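Local coordinates for aryl acylamidase (bacterium CSBL00001, PDB 4YJ6), which probably hydrolyses the amide bond of N-acyl arylamines, as an aryl acylamidase of the amidase signature family, at residues 311-316 with 375-380. Numbering follows the deposited sequence.
Sequences IPYSQK and QLLRTT
The ring of Y313 lies flat over L377. L377 CG sits 3.7 Å from the centroid of the Y313 ring, 4° off the normal, a CH-pi contact. L377 CD1 comes 3.5 Å from Y313 CD2, on the same face. T380 meets the ring at its edge, with T380 CB 3.7 Å from Y313 CE1. Farther out, Y313 OH passes L376 CG at 3.7 Å, the two side chains crossing at about a right angle. P312 and T380 meet tip to tip, P312 CD 3.6 Å from T380 CG2. No hydrogen bond crosses; this is mostly apolar packing at the surface of the amidase signature fold. It joins the turn leading into helix 315-339 to the flank of helix 368-389. An alanine in place of Y313 would probably open a gap over L377 and leave T380 without its aromatic neighbour. T380 CG2 lies anti to the backbone N, toward P312, with OG1 beside that N (chi1 -59°). T380 OG1 donates to L376 O at 2.9 Å, from the opposite face of the carbonyl plane to T380 N. L377 also touches A321, and Y313 touches M318, both on helix 315-339. S314 is the N-cap of that helix.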
loop_
_atom_site.group_PDB
_atom_site.type_symbol
_atom_site.label_atom_id
_atom_site.label_comp_id
_atom_site.label_asym_id
_atom_site.label_seq_id
_atom_site.Cartn_x
_atom_site.Cartn_y
_atom_site.Cartn_z
ATOM N N ILE A 311 3.987 -21.962 -12.053
ATOM C CA ILE A 311 4.172 -20.826 -12.966
ATOM C C ILE A 311 5.283 -21.178 -13.984
ATOM O O ILE A 311 6.390 -21.511 -13.584
ATOM C CB ILE A 311 4.595 -19.587 -12.162
ATOM C CG1 ILE A 311 3.418 -19.094 -11.279
ATOM C CG2 ILE A 311 5.046 -18.487 -13.115
ATOM C CD1 ILE A 311 3.859 -18.045 -10.230
ATOM N N PRO A 312 4.982 -21.142 -15.292
ATOM C CA PRO A 312 5.975 -21.610 -16.282
ATOM C C PRO A 312 6.882 -20.520 -16.836
ATOM O O PRO A 312 7.775 -20.790 -17.655
ATOM C CB PRO A 312 5.104 -22.179 -17.392
ATOM C CG PRO A 312 3.895 -21.256 -17.365
ATOM C CD PRO A 312 3.642 -20.996 -15.890
ATOM N N TYR A 313 6.673 -19.300 -16.372
ATOM C CA TYR A 313 7.522 -18.173 -16.741
ATOM C C TYR A 313 8.605 -17.982 -15.685
ATOM O O TYR A 313 8.408 -18.317 -14.529
ATOM C CB TYR A 313 6.663 -16.886 -16.828
ATOM C CG TYR A 313 5.758 -16.875 -18.049
ATOM C CD1 TYR A 313 4.432 -17.345 -17.990
ATOM C CD2 TYR A 313 6.224 -16.366 -19.262
ATOM C CE1 TYR A 313 3.604 -17.324 -19.138
ATOM C CE2 TYR A 313 5.401 -16.321 -20.407
ATOM C CZ TYR A 313 4.096 -16.801 -20.331
ATOM O OH TYR A 313 3.323 -16.764 -21.492
ATOM N N SER A 314 9.750 -17.423 -16.071
ATOM C CA SER A 314 10.753 -17.053 -15.086
ATOM C C SER A 314 10.343 -15.759 -14.385
ATOM O O SER A 314 9.553 -14.970 -14.905
ATOM C CB SER A 314 12.117 -16.816 -15.745
ATOM O OG SER A 314 12.063 -15.645 -16.529
ATOM N N GLN A 315 10.900 -15.528 -13.209
ATOM C CA GLN A 315 10.614 -14.263 -12.525
ATOM C C GLN A 315 11.079 -13.013 -13.309
ATOM O O GLN A 315 10.418 -11.981 -13.256
ATOM C CB GLN A 315 11.148 -14.293 -11.103
ATOM C CG GLN A 315 12.656 -14.571 -10.984
ATOM C CD GLN A 315 13.471 -13.288 -10.929
ATOM O OE1 GLN A 315 12.933 -12.202 -11.015
ATOM N NE2 GLN A 315 14.784 -13.420 -10.762
ATOM N N LYS A 316 12.175 -13.092 -14.062
ATOM C CA LYS A 316 12.539 -11.987 -14.946
ATOM C C LYS A 316 11.509 -11.763 -16.025
ATOM O O LYS A 316 11.198 -10.625 -16.339
ATOM C CB LYS A 316 13.920 -12.208 -15.611
ATOM C CG LYS A 316 14.261 -11.060 -16.576
ATOM C CD LYS A 316 15.697 -11.170 -17.110
ATOM C CE LYS A 316 16.210 -9.805 -17.630
ATOM N NZ LYS A 316 15.494 -9.266 -18.840
ATOM N N GLN A 375 -0.079 -10.028 -22.077
ATOM C CA GLN A 375 -1.433 -10.427 -21.690
ATOM C C GLN A 375 -1.559 -11.933 -21.508
ATOM O O GLN A 375 -2.266 -12.402 -20.609
ATOM C CB GLN A 375 -2.436 -9.958 -22.744
ATOM C CG GLN A 375 -2.612 -8.422 -22.731
ATOM C CD GLN A 375 -3.367 -7.896 -23.936
ATOM O OE1 GLN A 375 -3.636 -8.621 -24.881
ATOM N NE2 GLN A 375 -3.683 -6.616 -23.910
ATOM N N LEU A 376 -0.890 -12.709 -22.366
ATOM C CA LEU A 376 -0.854 -14.164 -22.204
ATOM C C LEU A 376 -0.125 -14.563 -20.913
ATOM O O LEU A 376 -0.570 -15.427 -20.187
ATOM C CB LEU A 376 -0.144 -14.776 -23.424
ATOM C CG LEU A 376 0.165 -16.282 -23.265
ATOM C CD1 LEU A 376 -1.138 -17.076 -23.148
ATOM C CD2 LEU A 376 0.971 -16.764 -24.468
ATOM N N LEU A 377 0.996 -13.905 -20.626
ATOM C CA LEU A 377 1.730 -14.152 -19.387
ATOM C C LEU A 377 0.811 -13.885 -18.189
ATOM O O LEU A 377 0.722 -14.684 -17.274
ATOM C CB LEU A 377 3.015 -13.291 -19.334
ATOM C CG LEU A 377 3.901 -13.426 -18.070
ATOM C CD1 LEU A 377 5.369 -13.086 -18.371
ATOM C CD2 LEU A 377 3.406 -12.519 -16.915
ATOM N N ARG A 378 0.128 -12.747 -18.219
ATOM C CA ARG A 378 -0.759 -12.377 -17.140
ATOM C C ARG A 378 -1.864 -13.421 -16.955
ATOM O O ARG A 378 -2.192 -13.797 -15.829
ATOM C CB ARG A 378 -1.376 -10.985 -17.444
ATOM C CG ARG A 378 -2.240 -10.459 -16.309
ATOM C CD ARG A 378 -2.833 -9.126 -16.696
ATOM N NE ARG A 378 -3.626 -8.570 -15.599
ATOM C CZ ARG A 378 -4.248 -7.409 -15.680
ATOM N NH1 ARG A 378 -4.105 -6.678 -16.777
ATOM N NH2 ARG A 378 -4.962 -6.963 -14.650
ATOM N N THR A 379 -2.424 -13.875 -18.067
ATOM C CA THR A 379 -3.490 -14.884 -18.034
ATOM C C THR A 379 -2.970 -16.157 -17.366
ATOM O O THR A 379 -3.616 -16.754 -16.531
ATOM C CB THR A 379 -3.962 -15.235 -19.462
ATOM O OG1 THR A 379 -4.518 -14.070 -20.096
ATOM C CG2 THR A 379 -5.010 -16.367 -19.413
ATOM N N THR A 380 -1.757 -16.545 -17.731
ATOM C CA THR A 380 -1.142 -17.752 -17.192
ATOM C C THR A 380 -0.982 -17.650 -15.673
ATOM O O THR A 380 -1.277 -18.601 -14.927
ATOM C CB THR A 380 0.211 -17.999 -17.871
ATOM O OG1 THR A 380 -0.014 -18.137 -19.287
ATOM C CG2 THR A 380 0.834 -19.320 -17.356
#